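Local coordinates for nicotinate phosphoribosyltransferase (Vibrio cholerae, PDB 4HL7), which probably catalyses the ATP-dependent joining of nicotinate and 5-phosphoribosyl 1-diphosphate into nicotinate ribonucleotide, a step of NAD(+) biosynthesis, at residues D154-V159 / N355-W360; E172-N177 / Q331-C336; F179-M184 / Q204-W209. All blocks are in the same frame, centred on the assembly; numbering follows the deposited sequence.

Interaction 1 of 3, residues D154-V159 / N355-W360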
loop_
_atom_site.group_PDB
_atom_site.type_symbol
_atom_site.label_atom_id
_atom_site.label_comp_id
_atom_site.label_asym_id
_atom_site.label_seq_id
_atom_site.Cartn_x
_atom_site.Cartn_y
_atom_site.Cartn_z
ATOM N N ASP A 154 19.966 -8.631 16.634
ATOM C CA ASP A 154 18.901 -9.514 17.088
ATOM C C ASP A 154 17.664 -8.807 17.655
ATOM O O ASP A 154 16.701 -9.455 17.998
ATOM C CB ASP A 154 19.430 -10.549 18.080
ATOM C CG ASP A 154 20.171 -9.928 19.247
ATOM O OD1 ASP A 154 19.890 -8.761 19.613
ATOM O OD2 ASP A 154 21.041 -10.625 19.812
ATOM N N LEU A 155 17.706 -7.485 17.762
ATOM C CA LEU A 155 16.556 -6.736 18.323
ATOM C C LEU A 155 15.237 -6.895 17.567
ATOM O O LEU A 155 14.223 -7.146 18.180
ATOM C CB LEU A 155 16.884 -5.250 18.500
ATOM C CG LEU A 155 15.780 -4.426 19.194
ATOM C CD1 LEU A 155 15.452 -4.977 20.591
ATOM C CD2 LEU A 155 16.250 -2.998 19.325
ATOM N N PRO A 156 15.234 -6.738 16.212
ATOM C CA PRO A 156 13.940 -6.807 15.568
ATOM C C PRO A 156 13.244 -8.141 15.819
ATOM O O PRO A 156 12.038 -8.160 16.090
ATOM C CB PRO A 156 14.265 -6.612 14.058
ATOM C CG PRO A 156 15.601 -5.933 14.058
ATOM C CD PRO A 156 16.323 -6.407 15.280
ATOM N N LEU A 157 13.978 -9.257 15.799
ATOM C CA LEU A 157 13.296 -10.524 16.043
ATOM C C LEU A 157 12.937 -10.728 17.534
ATOM O O LEU A 157 11.917 -11.377 17.830
ATOM C CB LEU A 157 14.095 -11.716 15.509
ATOM C CG LEU A 157 14.044 -11.977 14.004
ATOM C CD1 LEU A 157 14.929 -13.195 13.695
ATOM C CD2 LEU A 157 12.602 -12.176 13.521
ATOM N N LYS A 158 13.722 -10.163 18.447
ATOM C CA LYS A 158 13.374 -10.280 19.888
ATOM C C LYS A 158 12.036 -9.593 20.092
ATOM O O LYS A 158 11.180 -10.068 20.850
ATOM C CB LYS A 158 14.440 -9.656 20.842
ATOM C CG LYS A 158 15.656 -10.551 21.130
ATOM C CD LYS A 158 16.545 -10.015 22.264
ATOM N N VAL A 159 11.871 -8.441 19.444
ATOM C CA VAL A 159 10.667 -7.630 19.627
ATOM C C VAL A 159 9.484 -8.405 19.069
ATOM O O VAL A 159 8.392 -8.471 19.682
ATOM C CB VAL A 159 10.769 -6.259 18.893
ATOM C CG1 VAL A 159 9.396 -5.584 18.827
ATOM C CG2 VAL A 159 11.783 -5.364 19.586
ATOM N N ASN A 355 9.009 -2.781 10.839
ATOM C CA ASN A 355 9.789 -1.621 11.263
ATOM C C ASN A 355 9.423 -1.170 12.669
ATOM O O ASN A 355 9.003 -0.032 12.886
ATOM C CB ASN A 355 9.555 -0.475 10.265
ATOM C CG ASN A 355 10.722 0.509 10.241
ATOM O OD1 ASN A 355 11.537 0.548 11.148
ATOM N ND2 ASN A 355 10.787 1.307 9.210
ATOM N N ASP A 356 9.629 -2.062 13.616
ATOM C CA ASP A 356 9.269 -1.792 14.998
ATOM C C ASP A 356 10.448 -2.239 15.873
ATOM O O ASP A 356 10.798 -3.422 15.906
ATOM C CB ASP A 356 7.983 -2.547 15.377
ATOM C CG ASP A 356 7.562 -2.268 16.855
ATOM O OD1 ASP A 356 6.524 -2.803 17.337
ATOM O OD2 ASP A 356 8.289 -1.476 17.498
ATOM N N LEU A 357 11.069 -1.281 16.566
ATOM C CA LEU A 357 12.216 -1.586 17.450
ATOM C C LEU A 357 11.826 -1.303 18.900
ATOM O O LEU A 357 12.686 -1.183 19.785
ATOM C CB LEU A 357 13.462 -0.737 17.084
ATOM C CG LEU A 357 13.985 -1.000 15.663
ATOM C CD1 LEU A 357 15.259 -0.205 15.407
ATOM C CD2 LEU A 357 14.262 -2.486 15.557
ATOM N N ALA A 358 10.523 -1.232 19.122
ATOM C CA ALA A 358 9.978 -1.020 20.457
ATOM C C ALA A 358 10.648 0.210 21.125
ATOM O O ALA A 358 11.037 0.158 22.266
ATOM C CB ALA A 358 10.142 -2.289 21.315
ATOM N N ASN A 359 10.777 1.304 20.388
ATOM C CA ASN A 359 11.235 2.559 20.969
ATOM C C ASN A 359 12.688 2.516 21.398
ATOM O O ASN A 359 13.112 3.310 22.219
ATOM C CB ASN A 359 10.369 2.972 22.187
ATOM C CG ASN A 359 8.926 3.233 21.809
ATOM O OD1 ASN A 359 8.629 3.630 20.679
ATOM N ND2 ASN A 359 8.013 3.012 22.759
ATOM N N TRP A 360 13.437 1.546 20.881
ATOM C CA TRP A 360 14.858 1.452 21.134
ATOM C C TRP A 360 15.557 2.806 21.058
ATOM O O TRP A 360 15.374 3.524 20.116
ATOM C CB TRP A 360 15.500 0.491 20.136
ATOM C CG TRP A 360 16.961 0.264 20.475
ATOM C CD1 TRP A 360 17.478 -0.517 21.496
ATOM C CD2 TRP A 360 18.130 0.825 19.787
ATOM N NE1 TRP A 360 18.870 -0.471 21.496
ATOM C CE2 TRP A 360 19.310 0.286 20.458
ATOM C CE3 TRP A 360 18.299 1.661 18.705
ATOM C CZ2 TRP A 360 20.589 0.623 20.074
ATOM C CZ3 TRP A 360 19.589 1.974 18.299
ATOM C CH2 TRP A 360 20.708 1.470 18.970
HETATM O O HOH W 1 10.445 -6.053 15.275
#
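Leu155, Pro156 and Val159, on the first turn of helix 155-174, meet the loop 355-360, which lies between helix 351-354 and strand 372-380, through apolar packing. Leu155 supplies the shortest approach: its CD2 lies 3.5 Å from Trp360 CD1, and about as near to CG, so one methyl bears obliquely on the pyrrole side of the indole. Leu155 CG, anti to the backbone N (chi1 -175°), carries that methyl to the ring. Alongside, Pro156 CG rests on Leu357 CD2 at 4.0 Å, the two side chains pointing the same way. Val159 divides its branches: CG2 packs against Ala358 CB at 3.9 Å, while CG1 lies by the backbone O of Asp356.

The polar part is indirect. One water is hydrogen-bonded to Pro156 O (2.8 Å) and Asp356 O (2.7 Å), linking helix backbone to loop backbone. Within the loop, Ala358 N binds Asp356 OD2 at 2.8 Å on the anti side of the carboxylate, 34° out of its plane, which makes an Asx turn. A type I' turn from Leu357 to Trp360 overlaps it, closed by Trp360 N to Leu357 O. The other carboxylate oxygen, Asp356 OD1, forms a salt bridge with Lys163 further along the helix.

Asp356 thus serves both loop and helix: one oxygen shapes the turn that presents Ala358 to Val159, and the other ties that turn to helix 155-174, while direct contact between the segments remains apolar.

Interaction 2 of 3, residues E172-N177 / Q331-C336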
loop_
_atom_site.group_PDB
_atom_site.type_symbol
_atom_site.label_atom_id
_atom_site.label_comp_id
_atom_site.label_asym_id
_atom_site.label_seq_id
_atom_site.Cartn_x
_atom_site.Cartn_y
_atom_site.Cartn_z
ATOM N N GLU A 172 -5.539 -17.611 23.097
ATOM C CA GLU A 172 -5.938 -18.761 23.937
ATOM C C GLU A 172 -6.903 -18.301 25.017
ATOM O O GLU A 172 -7.960 -18.875 25.186
ATOM C CB GLU A 172 -4.688 -19.429 24.547
ATOM C CG GLU A 172 -4.920 -20.766 25.269
ATOM N N ARG A 173 -6.526 -17.260 25.770
ATOM C CA ARG A 173 -7.367 -16.779 26.865
ATOM C C ARG A 173 -8.773 -16.388 26.455
ATOM O O ARG A 173 -9.724 -16.713 27.147
ATOM C CB ARG A 173 -6.670 -15.647 27.632
ATOM C CG ARG A 173 -7.463 -15.052 28.795
ATOM C CD ARG A 173 -6.634 -14.018 29.569
ATOM N NE ARG A 173 -6.656 -12.688 28.952
ATOM C CZ ARG A 173 -7.687 -11.849 29.022
ATOM N NH1 ARG A 173 -8.779 -12.213 29.690
ATOM N NH2 ARG A 173 -7.626 -10.643 28.447
ATOM N N ARG A 174 -8.912 -15.731 25.305
ATOM C CA ARG A 174 -10.179 -15.166 24.894
ATOM C C ARG A 174 -10.885 -16.067 23.920
ATOM O O ARG A 174 -11.991 -15.755 23.486
ATOM C CB ARG A 174 -9.963 -13.753 24.327
ATOM C CG ARG A 174 -9.643 -12.715 25.435
ATOM C CD ARG A 174 -8.607 -11.671 24.987
ATOM N NE ARG A 174 -9.148 -10.766 23.986
ATOM C CZ ARG A 174 -8.522 -9.661 23.552
ATOM N NH1 ARG A 174 -7.288 -9.360 24.023
ATOM N NH2 ARG A 174 -9.092 -8.913 22.626
ATOM N N GLY A 175 -10.258 -17.187 23.576
ATOM C CA GLY A 175 -10.911 -18.179 22.701
ATOM C C GLY A 175 -11.189 -17.627 21.292
ATOM O O GLY A 175 -12.268 -17.876 20.688
ATOM N N ILE A 176 -10.249 -16.828 20.784
ATOM C CA ILE A 176 -10.388 -16.196 19.464
ATOM C C ILE A 176 -10.008 -17.201 18.352
ATOM O O ILE A 176 -8.931 -17.767 18.353
ATOM C CB ILE A 176 -9.572 -14.873 19.383
ATOM C CG1 ILE A 176 -10.160 -13.833 20.336
ATOM C CG2 ILE A 176 -9.485 -14.324 17.921
ATOM C CD1 ILE A 176 -9.205 -12.681 20.643
ATOM N N ASN A 177 -10.903 -17.416 17.394
ATOM C CA ASN A 177 -10.608 -18.411 16.385
ATOM C C ASN A 177 -10.555 -17.815 14.970
ATOM O O ASN A 177 -10.429 -18.563 13.983
ATOM C CB ASN A 177 -11.609 -19.570 16.470
ATOM C CG ASN A 177 -13.023 -19.125 16.218
ATOM O OD1 ASN A 177 -13.267 -18.157 15.493
ATOM N ND2 ASN A 177 -13.978 -19.829 16.824
ATOM N N GLN A 331 -5.121 -4.107 18.706
ATOM C CA GLN A 331 -6.228 -3.608 17.866
ATOM C C GLN A 331 -6.896 -4.767 17.032
ATOM O O GLN A 331 -8.133 -4.848 16.887
ATOM C CB GLN A 331 -5.688 -2.560 16.909
ATOM C CG GLN A 331 -5.373 -1.175 17.504
ATOM C CD GLN A 331 -4.920 -0.184 16.387
ATOM O OE1 GLN A 331 -5.675 0.116 15.479
ATOM N NE2 GLN A 331 -3.680 0.275 16.456
ATOM N N ALA A 332 -6.071 -5.652 16.521
ATOM C CA ALA A 332 -6.555 -6.713 15.647
ATOM C C ALA A 332 -7.446 -7.650 16.476
ATOM O O ALA A 332 -8.578 -7.982 16.054
ATOM C CB ALA A 332 -5.401 -7.451 15.024
ATOM N N LEU A 333 -6.982 -7.997 17.693
ATOM C CA LEU A 333 -7.794 -8.941 18.525
ATOM C C LEU A 333 -9.151 -8.355 18.881
ATOM O O LEU A 333 -10.165 -9.068 18.944
ATOM C CB LEU A 333 -7.031 -9.419 19.755
ATOM C CG LEU A 333 -5.769 -10.255 19.480
ATOM C CD1 LEU A 333 -5.065 -10.717 20.793
ATOM C CD2 LEU A 333 -6.016 -11.444 18.540
ATOM N N GLU A 334 -9.185 -7.064 19.168
ATOM C CA GLU A 334 -10.452 -6.365 19.426
ATOM C C GLU A 334 -11.406 -6.473 18.231
ATOM O O GLU A 334 -12.654 -6.645 18.398
ATOM C CB GLU A 334 -10.181 -4.881 19.729
ATOM C CG GLU A 334 -11.401 -4.108 20.160
ATOM C CD GLU A 334 -11.131 -2.614 20.340
ATOM O OE1 GLU A 334 -11.959 -1.998 21.038
ATOM O OE2 GLU A 334 -10.129 -2.067 19.777
ATOM N N LEU A 335 -10.853 -6.301 17.037
ATOM C CA LEU A 335 -11.655 -6.402 15.801
ATOM C C LEU A 335 -12.109 -7.843 15.610
ATOM O O LEU A 335 -13.254 -8.058 15.165
ATOM C CB LEU A 335 -10.856 -5.874 14.593
ATOM C CG LEU A 335 -10.904 -4.332 14.614
ATOM C CD1 LEU A 335 -9.804 -3.781 13.690
ATOM C CD2 LEU A 335 -12.246 -3.760 14.198
ATOM N N CYS A 336 -11.233 -8.814 15.964
ATOM C CA CYS A 336 -11.623 -10.254 15.891
ATOM C C CYS A 336 -12.898 -10.527 16.693
ATOM O O CYS A 336 -13.811 -11.180 16.201
ATOM C CB CYS A 336 -10.539 -11.152 16.442
ATOM S SG CYS A 336 -9.077 -11.312 15.384
#
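Ile176 reaches helix 329-339 with two branches. CG2 touches Cys336 CB at 3.7 Å and lies close to SG too, whereas CD1 meets Leu333 CD2 and is equally near Leu333 CB, both at 4.0 Å. With CG1 anti to the carbonyl carbon (chi1 -66°) and CG2 anti to the backbone N, the side chain spreads over nearly one helical turn, from Leu333 to Cys336.

Leu333 is also covered by Arg174. The guanidinium NH2 comes 3.6 Å from Leu333 CB, and Leu333 CD1 sits over one face of that group, 4.1 Å from NH1. Bends at chi2 and chi3 fold the arginine chain, which crosses the leucine obliquely. The charged end is held by salt bridges on two helices, NH1 to Glu170 on its own helix and NH2 to Glu337 on helix 329-339, which restrains the flat group while Leu333 CD1 packs on its face.

Between Arg174 and Ile176 the backbone turns through a Schellman motif that ends helix 155-174. Gly175, with phi 64°, leaves the helical conformation, and its N bonds back to Glu172 O at 3.3 Å; the chain then departs with Ile176 directed toward the second helix.

Further out, Leu333 packs on Leu167 and Ile171 of helix 155-174, and Cys336 on Phe347 of strand 344-349. Asn178 ND2 also bonds Cys336 O, joining the chain just beyond Asn177 to the backbone of helix 329-339.

Interaction 3 of 3, residues F179-M184 / Q204-W209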
loop_
_atom_site.group_PDB
_atom_site.type_symbol
_atom_site.label_atom_id
_atom_site.label_comp_id
_atom_site.label_asym_id
_atom_site.label_seq_id
_atom_site.Cartn_x
_atom_site.Cartn_y
_atom_site.Cartn_z
ATOM N N PHE A 179 -8.400 -14.932 14.096
ATOM C CA PHE A 179 -7.247 -14.058 13.823
ATOM C C PHE A 179 -6.585 -14.510 12.495
ATOM O O PHE A 179 -6.321 -15.711 12.287
ATOM C CB PHE A 179 -6.220 -14.101 14.969
ATOM C CG PHE A 179 -4.977 -13.275 14.696
ATOM C CD1 PHE A 179 -5.018 -11.850 14.765
ATOM C CD2 PHE A 179 -3.803 -13.887 14.306
ATOM C CE1 PHE A 179 -3.885 -11.094 14.467
ATOM C CE2 PHE A 179 -2.634 -13.136 14.058
ATOM C CZ PHE A 179 -2.699 -11.729 14.112
ATOM N N SER A 180 -6.349 -13.557 11.597
ATOM C CA SER A 180 -5.725 -13.831 10.287
ATOM C C SER A 180 -4.830 -12.622 9.937
ATOM O O SER A 180 -5.265 -11.477 10.088
ATOM C CB SER A 180 -6.817 -13.860 9.236
ATOM O OG SER A 180 -6.209 -14.073 7.985
ATOM N N LEU A 181 -3.610 -12.884 9.471
ATOM C CA LEU A 181 -2.609 -11.826 9.298
ATOM C C LEU A 181 -2.175 -11.808 7.824
ATOM O O LEU A 181 -1.859 -12.866 7.244
ATOM C CB LEU A 181 -1.388 -12.121 10.221
ATOM C CG LEU A 181 -0.250 -11.103 10.241
ATOM C CD1 LEU A 181 -0.791 -9.714 10.587
ATOM C CD2 LEU A 181 0.806 -11.471 11.275
ATOM N N THR A 182 -2.221 -10.639 7.197
ATOM C CA THR A 182 -1.648 -10.494 5.862
ATOM C C THR A 182 -0.455 -9.545 5.983
ATOM O O THR A 182 -0.600 -8.384 6.418
ATOM C CB THR A 182 -2.646 -9.900 4.884
ATOM O OG1 THR A 182 -3.797 -10.775 4.785
ATOM C CG2 THR A 182 -2.010 -9.829 3.488
ATOM N N GLU A 183 0.727 -10.029 5.674
ATOM C CA GLU A 183 1.888 -9.163 5.863
ATOM C C GLU A 183 1.962 -8.126 4.740
ATOM O O GLU A 183 1.859 -8.478 3.591
ATOM C CB GLU A 183 3.141 -10.034 5.922
ATOM C CG GLU A 183 4.375 -9.266 6.334
ATOM C CD GLU A 183 5.070 -8.511 5.158
ATOM O OE1 GLU A 183 4.912 -8.882 3.960
ATOM O OE2 GLU A 183 5.761 -7.512 5.451
HETATM N N MSE A 184 2.165 -6.849 5.072
HETATM C CA MSE A 184 2.090 -5.782 4.069
HETATM C C MSE A 184 3.129 -4.760 4.427
HETATM O O MSE A 184 2.918 -3.574 4.237
HETATM C CB MSE A 184 0.700 -5.091 3.983
HETATM C CG MSE A 184 -0.367 -5.974 3.413
HETATM SE SE MSE A 184 -1.994 -4.787 3.322
HETATM C CE MSE A 184 -3.007 -6.265 2.675
ATOM N N GLN A 204 7.322 -19.655 10.775
ATOM C CA GLN A 204 7.687 -20.654 11.762
ATOM C C GLN A 204 6.769 -20.680 13.005
ATOM O O GLN A 204 6.442 -21.741 13.504
ATOM C CB GLN A 204 9.145 -20.510 12.124
ATOM C CG GLN A 204 9.542 -21.302 13.368
ATOM C CD GLN A 204 10.744 -20.690 14.039
ATOM O OE1 GLN A 204 11.855 -20.734 13.496
ATOM N NE2 GLN A 204 10.534 -20.078 15.217
ATOM N N GLU A 205 6.314 -19.518 13.459
ATOM C CA GLU A 205 5.633 -19.389 14.737
ATOM C C GLU A 205 4.114 -19.462 14.630
ATOM O O GLU A 205 3.464 -20.058 15.519
ATOM C CB GLU A 205 6.027 -18.078 15.453
ATOM C CG GLU A 205 7.461 -18.040 15.866
ATOM C CD GLU A 205 7.745 -19.070 16.940
ATOM O OE1 GLU A 205 6.975 -19.149 17.940
ATOM O OE2 GLU A 205 8.745 -19.786 16.800
ATOM N N ILE A 206 3.534 -18.850 13.592
ATOM C CA ILE A 206 2.048 -18.736 13.512
ATOM C C ILE A 206 1.540 -19.058 12.103
ATOM O O ILE A 206 0.660 -18.379 11.558
ATOM C CB ILE A 206 1.503 -17.348 13.988
ATOM C CG1 ILE A 206 2.089 -16.212 13.170
ATOM C CG2 ILE A 206 1.790 -17.106 15.477
ATOM C CD1 ILE A 206 1.233 -14.956 13.264
ATOM N N PRO A 207 2.076 -20.131 11.499
ATOM C CA PRO A 207 1.690 -20.454 10.105
ATOM C C PRO A 207 0.175 -20.561 9.907
ATOM O O PRO A 207 -0.362 -20.237 8.819
ATOM C CB PRO A 207 2.344 -21.818 9.870
ATOM C CG PRO A 207 2.554 -22.386 11.229
ATOM C CD PRO A 207 2.941 -21.178 12.079
ATOM N N GLN A 208 -0.519 -21.005 10.939
ATOM C CA GLN A 208 -1.949 -21.253 10.853
ATOM C C GLN A 208 -2.737 -19.964 10.758
ATOM O O GLN A 208 -3.908 -19.979 10.410
ATOM C CB GLN A 208 -2.436 -22.038 12.083
ATOM C CG GLN A 208 -2.384 -21.231 13.390
ATOM C CD GLN A 208 -1.073 -21.355 14.157
ATOM O OE1 GLN A 208 -0.013 -21.590 13.589
ATOM N NE2 GLN A 208 -1.144 -21.164 15.467
ATOM N N TRP A 209 -2.110 -18.845 11.118
ATOM C CA TRP A 209 -2.753 -17.555 11.051
ATOM C C TRP A 209 -2.264 -16.630 9.966
ATOM O O TRP A 209 -2.788 -15.553 9.837
ATOM C CB TRP A 209 -2.666 -16.837 12.365
ATOM C CG TRP A 209 -3.314 -17.598 13.476
ATOM C CD1 TRP A 209 -4.484 -18.365 13.415
ATOM C CD2 TRP A 209 -2.875 -17.669 14.858
ATOM N NE1 TRP A 209 -4.753 -18.909 14.644
ATOM C CE2 TRP A 209 -3.839 -18.499 15.555
ATOM C CE3 TRP A 209 -1.818 -17.119 15.574
ATOM C CZ2 TRP A 209 -3.698 -18.813 16.900
ATOM C CZ3 TRP A 209 -1.706 -17.411 16.943
ATOM C CH2 TRP A 209 -2.625 -18.233 17.583
#
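Phe179 meets Trp209 and Ile206 with one edge of its ring, and its side chain can be followed outward from CB. CG stands anti to the backbone N. From CG the edge facing the other segment begins at CD2, 3.7 Å from Trp209 CB and 3.8 Å from Trp209 CG, with indole CD2 and CE3 only slightly farther. The next atom, CE2, remains near Trp209 CB and also meets Ile206 CD1 at 4.3 Å, close to the plane of the phenyl ring. On the far edge CE1 lies by Ala332 CB of helix 329-339. This is an offset edge-to-face (T-shaped) pair: the phenyl edge is turned to the indole face, the planes stand at 89°, and the centroid of the five-membered ring is 5.7 Å from that of Phe179. The side chain also touches Leu167 and Ile171 of helix 155-174, and Leu333 and Cys336.

Ile206 CD1 also packs against Leu181 CD2 at 4.0 Å, the two side chains crossing at about a right angle. In the backbone, Phe179 O approaches Trp209 CD1 to 3.4 Å, and Leu181 N donates to Trp209 O at 2.8 Å. The same oxygen receives a CA-H...O contact from Ser180 CA at 3.4 Å.

The segments belong to a beta-alpha-beta unit, strand 181-183, helix 192-205 and strand 210-213, in the parallel sheet; Leu211 continues the backbone pairing with Leu181. A buried aromatic edge, and a backbone bond whose donor lies nearly in line with the carbonyl (C=O...N 171°) though bent at the hydrogen (147°), set Trp209 against the start of strand 181-183, consistent with holding the chain in place as it enters strand 210-213.

Helix 155-174 relates all three contacts: interaction 1 uses its first turn and interaction 2 its last, their centres 23 Å apart and nearest atoms about 11 Å apart, while interaction 3 includes the strand that follows. Interactions 2 and 3 touch directly, with centres 14 Å apart. Phe179 joins them: its CA lies 3.7 Å from Cys336 SG, and its CD1 is 3.9 Å from Leu333 CD2. Interactions 1 and 3 do not touch, their nearest atoms being about 8 Å apart. Along the chain, interaction 3 is nested within the loop closed by interaction 2, itself nested within that closed by interaction 1.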